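Local coordinates for protein BIFUNCTIONAL PROTEIN Proline utilization A (PutA) (Corynebacterium freiburgense, PDB 5UX5) that oxidises proline to glutamate in two steps, through an FAD-dependent proline dehydrogenase and an NAD-dependent aldehyde dehydrogenase joined in one polypeptide, at residues A[277-282]-A[340-345]; A[292-297]-A[344-349]. One frame throughout, in Å; residues are numbered along the deposited sequence.

Contact 1: A[277-282]-A[340-345]; sequences QLADFA and PEHENV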
loop_
_atom_site.group_PDB
_atom_site.type_symbol
_atom_site.label_atom_id
_atom_site.label_comp_id
_atom_site.label_asym_id
_atom_site.label_seq_id
_atom_site.Cartn_x
_atom_site.Cartn_y
_atom_site.Cartn_z
ATOM N N GLN A 277 6.953 -9.634 30.580
ATOM C CA GLN A 277 5.669 -10.302 30.654
ATOM C C GLN A 277 5.834 -11.807 30.512
ATOM O O GLN A 277 5.175 -12.577 31.222
ATOM C CB GLN A 277 4.736 -9.748 29.590
ATOM C CG GLN A 277 3.291 -10.135 29.758
ATOM C CD GLN A 277 3.065 -11.559 29.259
ATOM O OE1 GLN A 277 3.843 -12.054 28.443
ATOM N NE2 GLN A 277 1.992 -12.204 29.710
ATOM N N LEU A 278 6.719 -12.245 29.611
ATOM C CA LEU A 278 6.967 -13.674 29.476
ATOM C C LEU A 278 7.631 -14.258 30.720
ATOM O O LEU A 278 7.321 -15.392 31.106
ATOM C CB LEU A 278 7.814 -13.943 28.231
ATOM C CG LEU A 278 7.044 -13.952 26.906
ATOM C CD1 LEU A 278 7.892 -13.463 25.764
ATOM C CD2 LEU A 278 6.625 -15.356 26.644
ATOM N N ALA A 279 8.483 -13.487 31.404
ATOM C CA ALA A 279 9.113 -13.996 32.617
ATOM C C ALA A 279 8.081 -14.171 33.715
ATOM O O ALA A 279 8.118 -15.164 34.453
ATOM C CB ALA A 279 10.231 -13.065 33.084
ATOM N N ASP A 280 7.127 -13.237 33.820
ATOM C CA ASP A 280 6.051 -13.433 34.784
ATOM C C ASP A 280 5.202 -14.625 34.380
ATOM O O ASP A 280 4.883 -15.469 35.227
ATOM C CB ASP A 280 5.176 -12.175 34.930
ATOM C CG ASP A 280 5.948 -10.953 35.480
ATOM O OD1 ASP A 280 7.002 -11.116 36.164
ATOM O OD2 ASP A 280 5.460 -9.817 35.261
ATOM N N PHE A 281 4.904 -14.750 33.072
ATOM C CA PHE A 281 4.116 -15.876 32.569
ATOM C C PHE A 281 4.740 -17.209 32.979
ATOM O O PHE A 281 4.040 -18.143 33.391
ATOM C CB PHE A 281 3.986 -15.799 31.041
ATOM C CG PHE A 281 3.393 -17.022 30.449
ATOM C CD1 PHE A 281 2.028 -17.242 30.531
ATOM C CD2 PHE A 281 4.188 -17.992 29.887
ATOM C CE1 PHE A 281 1.459 -18.399 30.033
ATOM C CE2 PHE A 281 3.626 -19.147 29.376
ATOM C CZ PHE A 281 2.259 -19.351 29.450
ATOM N N ALA A 282 6.060 -17.317 32.859
ATOM C CA ALA A 282 6.745 -18.532 33.268
ATOM C C ALA A 282 6.591 -18.801 34.762
ATOM O O ALA A 282 6.592 -19.963 35.183
ATOM C CB ALA A 282 8.225 -18.433 32.895
ATOM N N PRO A 340 18.574 -16.298 39.095
ATOM C CA PRO A 340 17.796 -17.369 39.732
ATOM C C PRO A 340 16.327 -17.016 39.855
ATOM O O PRO A 340 15.479 -17.910 39.775
ATOM C CB PRO A 340 18.481 -17.545 41.098
ATOM C CG PRO A 340 19.830 -16.984 40.918
ATOM C CD PRO A 340 19.704 -15.862 39.920
ATOM N N GLU A 341 15.999 -15.729 39.978
ATOM C CA GLU A 341 14.599 -15.318 40.018
ATOM C C GLU A 341 13.810 -15.888 38.836
ATOM O O GLU A 341 12.616 -16.192 38.967
ATOM C CB GLU A 341 14.507 -13.785 40.035
ATOM C CG GLU A 341 13.080 -13.271 39.985
ATOM C CD GLU A 341 12.956 -11.758 40.064
ATOM O OE1 GLU A 341 11.797 -11.277 40.058
ATOM O OE2 GLU A 341 13.996 -11.058 40.141
ATOM N N HIS A 342 14.451 -16.035 37.678
ATOM C CA HIS A 342 13.790 -16.509 36.469
ATOM C C HIS A 342 14.285 -17.890 36.045
ATOM O O HIS A 342 14.511 -18.142 34.861
ATOM C CB HIS A 342 13.961 -15.496 35.331
ATOM C CG HIS A 342 13.494 -14.113 35.671
ATOM N ND1 HIS A 342 12.198 -13.840 36.058
ATOM C CD2 HIS A 342 14.148 -12.926 35.680
ATOM C CE1 HIS A 342 12.075 -12.543 36.294
ATOM N NE2 HIS A 342 13.243 -11.965 36.073
ATOM N N GLU A 343 14.427 -18.809 37.000
ATOM C CA GLU A 343 14.812 -20.186 36.680
ATOM C C GLU A 343 13.872 -20.841 35.666
ATOM O O GLU A 343 14.289 -21.764 34.957
ATOM C CB GLU A 343 14.869 -21.040 37.959
ATOM N N ASN A 344 12.637 -20.363 35.536
ATOM C CA ASN A 344 11.694 -21.016 34.644
ATOM C C ASN A 344 11.803 -20.554 33.200
ATOM O O ASN A 344 11.146 -21.133 32.329
ATOM C CB ASN A 344 10.283 -20.802 35.162
ATOM C CG ASN A 344 10.029 -21.605 36.409
ATOM O OD1 ASN A 344 10.307 -22.797 36.425
ATOM N ND2 ASN A 344 9.531 -20.966 37.468
ATOM N N VAL A 345 12.668 -19.588 32.912
ATOM C CA VAL A 345 12.901 -19.093 31.562
ATOM C C VAL A 345 14.328 -19.475 31.193
ATOM O O VAL A 345 15.285 -18.812 31.613
ATOM C CB VAL A 345 12.680 -17.577 31.453
ATOM C CG1 VAL A 345 12.566 -17.169 29.987
ATOM C CG2 VAL A 345 11.437 -17.157 32.212
#
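Within the proline dehydrogenase barrel, a beta/alpha fold of the TIM type, the segment 340-345 follows helix 323-337 as a loop, enters strand 345-350 at Val345 and brushes past one side of helix 271-287. No hydrogen bond links the two segments; the helix presents the small methyl groups of Ala279 and Ala282, one turn apart, and the loop closes on them. Glu341 forms a salt bridge through OE1 with Lys283 of helix 271-287, and its CG sits above one face of the His342 ring, toward the rim. CG of His342 is anti to the carbonyl carbon, beside the backbone N (chi1 -55°), which brings the imidazole to the helix, where His342 ND1 lies 3.6 Å from Ala279 CB. The ring also meets Tyr336 of helix 323-337 with the two planes nearly parallel. A type I beta turn from His342 to Val345, closed by the bond from Val345 N to His342 O (3.0 Å), then directs the chain into the strand. Asn344 approaches with CB, which lies 3.8 Å from Ala282 O and about as near to Ala282 CB. Val345, the first residue of the strand, has CG1 anti to the backbone N (chi1 -165°), so the other branch turns to the helix: CG2 reaches Ala279 CA at 3.9 Å and packs on Ala282 CB at 3.5 Å.

Contact 2: A[292-297]-A[344-349]; sequences KIKIRL and NVRVGI. With FAD (flavin-adenine dinucleotide), chain E.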
loop_
_atom_site.group_PDB
_atom_site.type_symbol
_atom_site.label_atom_id
_atom_site.label_comp_id
_atom_site.label_asym_id
_atom_site.label_seq_id
_atom_site.Cartn_x
_atom_site.Cartn_y
_atom_site.Cartn_z
ATOM N N LYS A 292 9.070 -25.346 32.036
ATOM C CA LYS A 292 9.734 -24.101 31.701
ATOM C C LYS A 292 9.405 -23.659 30.283
ATOM O O LYS A 292 8.845 -24.411 29.489
ATOM C CB LYS A 292 11.248 -24.229 31.855
ATOM C CG LYS A 292 11.709 -24.607 33.234
ATOM C CD LYS A 292 13.138 -25.029 33.182
ATOM C CE LYS A 292 13.529 -25.865 34.369
ATOM N NZ LYS A 292 14.974 -26.174 34.267
ATOM N N ILE A 293 9.691 -22.387 30.003
ATOM C CA ILE A 293 9.722 -21.874 28.646
ATOM C C ILE A 293 11.171 -21.557 28.310
ATOM O O ILE A 293 12.047 -21.567 29.179
ATOM C CB ILE A 293 8.822 -20.645 28.461
ATOM C CG1 ILE A 293 9.314 -19.482 29.307
ATOM C CG2 ILE A 293 7.429 -20.963 28.857
ATOM C CD1 ILE A 293 8.555 -18.194 29.044
ATOM N N LYS A 294 11.429 -21.299 27.029
ATOM C CA LYS A 294 12.747 -20.869 26.569
ATOM C C LYS A 294 12.582 -19.707 25.615
ATOM O O LYS A 294 11.756 -19.762 24.704
ATOM C CB LYS A 294 13.527 -21.973 25.859
ATOM C CG LYS A 294 14.899 -21.539 25.378
ATOM C CD LYS A 294 15.676 -22.685 24.749
ATOM C CE LYS A 294 17.024 -22.238 24.193
ATOM N NZ LYS A 294 17.632 -23.222 23.270
ATOM N N ILE A 295 13.367 -18.661 25.821
ATOM C CA ILE A 295 13.394 -17.521 24.924
ATOM C C ILE A 295 14.691 -17.574 24.141
ATOM O O ILE A 295 15.769 -17.738 24.718
ATOM C CB ILE A 295 13.210 -16.217 25.711
ATOM C CG1 ILE A 295 11.757 -16.216 26.206
ATOM C CG2 ILE A 295 13.516 -14.993 24.847
ATOM C CD1 ILE A 295 11.410 -15.251 27.227
ATOM N N ARG A 296 14.580 -17.537 22.823
ATOM C CA ARG A 296 15.748 -17.350 21.971
ATOM C C ARG A 296 15.923 -15.849 21.760
ATOM O O ARG A 296 15.045 -15.187 21.187
ATOM C CB ARG A 296 15.594 -18.068 20.628
ATOM C CG ARG A 296 16.858 -17.948 19.776
ATOM C CD ARG A 296 16.638 -18.201 18.299
ATOM N NE ARG A 296 16.185 -19.552 18.036
ATOM C CZ ARG A 296 15.548 -19.896 16.933
ATOM N NH1 ARG A 296 15.294 -18.962 16.030
ATOM N NH2 ARG A 296 15.147 -21.148 16.747
ATOM N N LEU A 297 17.030 -15.310 22.248
ATOM C CA LEU A 297 17.350 -13.903 22.070
ATOM C C LEU A 297 18.094 -13.721 20.761
ATOM O O LEU A 297 19.181 -14.279 20.596
ATOM C CB LEU A 297 18.224 -13.414 23.213
ATOM C CG LEU A 297 17.485 -12.952 24.442
ATOM C CD1 LEU A 297 18.438 -12.093 25.238
ATOM C CD2 LEU A 297 16.281 -12.210 24.007
ATOM N N ASN A 344 12.637 -20.363 35.536
ATOM C CA ASN A 344 11.694 -21.016 34.644
ATOM C C ASN A 344 11.803 -20.554 33.200
ATOM O O ASN A 344 11.146 -21.133 32.329
ATOM C CB ASN A 344 10.283 -20.802 35.162
ATOM C CG ASN A 344 10.029 -21.605 36.409
ATOM O OD1 ASN A 344 10.307 -22.797 36.425
ATOM N ND2 ASN A 344 9.531 -20.966 37.468
ATOM N N VAL A 345 12.668 -19.588 32.912
ATOM C CA VAL A 345 12.901 -19.093 31.562
ATOM C C VAL A 345 14.328 -19.475 31.193
ATOM O O VAL A 345 15.285 -18.812 31.613
ATOM C CB VAL A 345 12.680 -17.577 31.453
ATOM C CG1 VAL A 345 12.566 -17.169 29.987
ATOM C CG2 VAL A 345 11.437 -17.157 32.212
ATOM N N ARG A 346 14.485 -20.556 30.436
ATOM C CA ARG A 346 15.767 -20.834 29.809
ATOM C C ARG A 346 15.981 -19.854 28.662
ATOM O O ARG A 346 15.038 -19.219 28.171
ATOM C CB ARG A 346 15.826 -22.262 29.295
ATOM C CG ARG A 346 15.410 -23.331 30.329
ATOM C CD ARG A 346 15.924 -24.706 29.957
ATOM N NE ARG A 346 17.379 -24.689 29.875
ATOM C CZ ARG A 346 18.056 -24.749 28.731
ATOM N NH1 ARG A 346 17.403 -24.835 27.569
ATOM N NH2 ARG A 346 19.381 -24.720 28.742
ATOM N N VAL A 347 17.240 -19.715 28.248
ATOM C CA VAL A 347 17.651 -18.662 27.326
ATOM C C VAL A 347 18.565 -19.221 26.251
ATOM O O VAL A 347 19.646 -19.740 26.556
ATOM C CB VAL A 347 18.380 -17.527 28.053
ATOM C CG1 VAL A 347 18.552 -16.386 27.141
ATOM C CG2 VAL A 347 17.616 -17.119 29.262
ATOM N N GLY A 348 18.182 -19.032 24.993
ATOM C CA GLY A 348 19.113 -19.239 23.904
ATOM C C GLY A 348 19.648 -17.904 23.401
ATOM O O GLY A 348 18.892 -17.106 22.834
ATOM N N ILE A 349 20.932 -17.635 23.632
ATOM C CA ILE A 349 21.587 -16.469 23.046
ATOM C C ILE A 349 21.952 -16.826 21.610
ATOM O O ILE A 349 22.749 -17.737 21.365
ATOM C CB ILE A 349 22.829 -16.038 23.854
ATOM C CG1 ILE A 349 22.513 -14.960 24.898
ATOM C CG2 ILE A 349 23.889 -15.463 22.954
ATOM C CD1 ILE A 349 21.722 -15.420 26.039
HETATM P PA FAD E . 26.059 -8.216 14.985
HETATM O O1A FAD E . 26.970 -7.573 13.884
HETATM O O2A FAD E . 26.397 -8.024 16.389
HETATM O O5B FAD E . 24.635 -7.807 15.036
HETATM C C5B FAD E . 23.977 -7.407 13.848
HETATM C C4B FAD E . 22.567 -6.974 14.201
HETATM O O4B FAD E . 22.553 -5.665 14.693
HETATM C C3B FAD E . 21.638 -6.974 13.029
HETATM O O3B FAD E . 21.109 -8.203 12.679
HETATM C C2B FAD E . 20.588 -6.015 13.462
HETATM O O2B FAD E . 19.567 -6.650 14.142
HETATM C C1B FAD E . 21.362 -5.029 14.288
HETATM N N9A FAD E . 21.678 -3.806 13.565
HETATM C C8A FAD E . 22.731 -3.618 12.680
HETATM N N7A FAD E . 22.688 -2.364 12.188
HETATM C C5A FAD E . 21.622 -1.653 12.730
HETATM C C6A FAD E . 21.129 -0.341 12.593
HETATM N N6A FAD E . 21.720 0.652 11.712
HETATM N N1A FAD E . 20.046 0.019 13.300
HETATM C C2A FAD E . 19.427 -0.876 14.132
HETATM N N3A FAD E . 19.883 -2.159 14.286
HETATM C C4A FAD E . 20.961 -2.575 13.613
HETATM N N1 FAD E . 16.518 -13.167 13.402
HETATM C C2 FAD E . 15.107 -12.923 13.569
HETATM O O2 FAD E . 14.621 -11.668 13.286
HETATM N N3 FAD E . 14.261 -13.973 13.946
HETATM C C4 FAD E . 14.755 -15.251 14.213
HETATM O O4 FAD E . 13.899 -16.269 14.599
HETATM C C4X FAD E . 16.236 -15.481 14.202
HETATM N N5 FAD E . 16.808 -16.677 14.621
HETATM C C5X FAD E . 18.200 -16.839 14.644
HETATM C C6 FAD E . 18.787 -18.048 15.062
HETATM C C7 FAD E . 20.171 -18.174 15.064
HETATM C C7M FAD E . 20.826 -19.453 15.496
HETATM C C8 FAD E . 20.976 -17.130 14.684
HETATM C C8M FAD E . 22.464 -17.272 14.691
HETATM C C9 FAD E . 20.405 -15.936 14.269
HETATM C C9A FAD E . 19.030 -15.795 14.252
HETATM N N10 FAD E . 18.483 -14.546 13.835
HETATM C C10 FAD E . 17.083 -14.371 13.803
HETATM C "C1'" FAD E . 19.377 -13.468 13.378
HETATM C "C2'" FAD E . 19.719 -12.393 14.374
HETATM O "O2'" FAD E . 18.579 -11.656 14.636
HETATM C "C3'" FAD E . 20.854 -11.544 13.761
HETATM O "O3'" FAD E . 20.363 -10.936 12.630
HETATM C "C4'" FAD E . 22.156 -12.253 13.371
HETATM O "O4'" FAD E . 22.393 -13.407 14.095
HETATM C "C5'" FAD E . 23.390 -11.322 13.359
HETATM O "O5'" FAD E . 23.553 -10.486 14.499
HETATM P P FAD E . 24.762 -10.624 15.569
HETATM O O1P FAD E . 24.389 -10.663 17.100
HETATM O O2P FAD E . 25.502 -11.858 14.922
HETATM O O3P FAD E . 25.981 -9.692 15.048
#
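Strands 293-297 and 345-349 are neighbouring parallel staves of the proline dehydrogenase barrel, their short axes 4.5 Å apart and inclined by 26°. Five backbone hydrogen bonds alternate between them as a parallel ladder requires. The carbonyls of Asn344, Arg346 and Gly348 accept from the N-H groups of Ile293, Ile295 and Leu297, the first of these bonds running nearly along the C=O axis, while Arg346 N and Gly348 N donate back to Ile293 O and Ile295 O. The last rung, Leu297 N to Gly348 O, measures 2.7 Å and also runs nearly along the C=O axis. CA-H...O contacts fill in beside the ladder, among them Lys294 CA to Arg346 O at 3.2 Å.

Apolar contacts gather on the face of Ile293, Ile295, Leu297, Val345, Val347 and Ile349. There the Ile295 and Val345 side chains cross obliquely, with Ile295 CD1 3.6 Å from Val345 CG1, whereas Ile293 lies alongside Val345, and Leu297 reaches Val347 CG1 through CG.

Charge dominates the other face. The extended Lys294 side chain passes over Gly348, its CE 3.5 Å from Gly348 N, where the glycine leaves room for it. Lys294 NZ comes to 4.6 Å from Arg346 NH1, a proximity of like charges probably offset by Asp374, which bridges to both, and by Glu376, which pairs with Lys294 and with Arg296 NE. Arg296, bent at chi3 (-63°), brings NH1 to the flavin, with a weak hydrogen bond to FAD N5 at 3.1 Å.

The apolar face packs outward on helices 271-287 and 323-337, with Ile349 reaching helix 354-367, while strands 260-265 and 373-378 flank the pair in the barrel wall.

In the fold
Both contacts are buried in the proline dehydrogenase barrel, their centres about 9 Å apart, and Asn344 and Val345 belong to both. Contact 2 is part of the barrel wall itself, with a larger buried surface, regular backbone hydrogen bonding and one face lined with charges that extends to the flavin. Contact 1 lies in the layer outside it, where helix 271-287 meets the loop entering strand 345-350, and relies on van der Waals contact alone, in contrast to the ladder of contact 2. The two layers touch: Ile293 CD1 of the wall packs on Ala282 CB of the helix at 3.9 Å, and Ile295 CD1 reaches Leu278 CB.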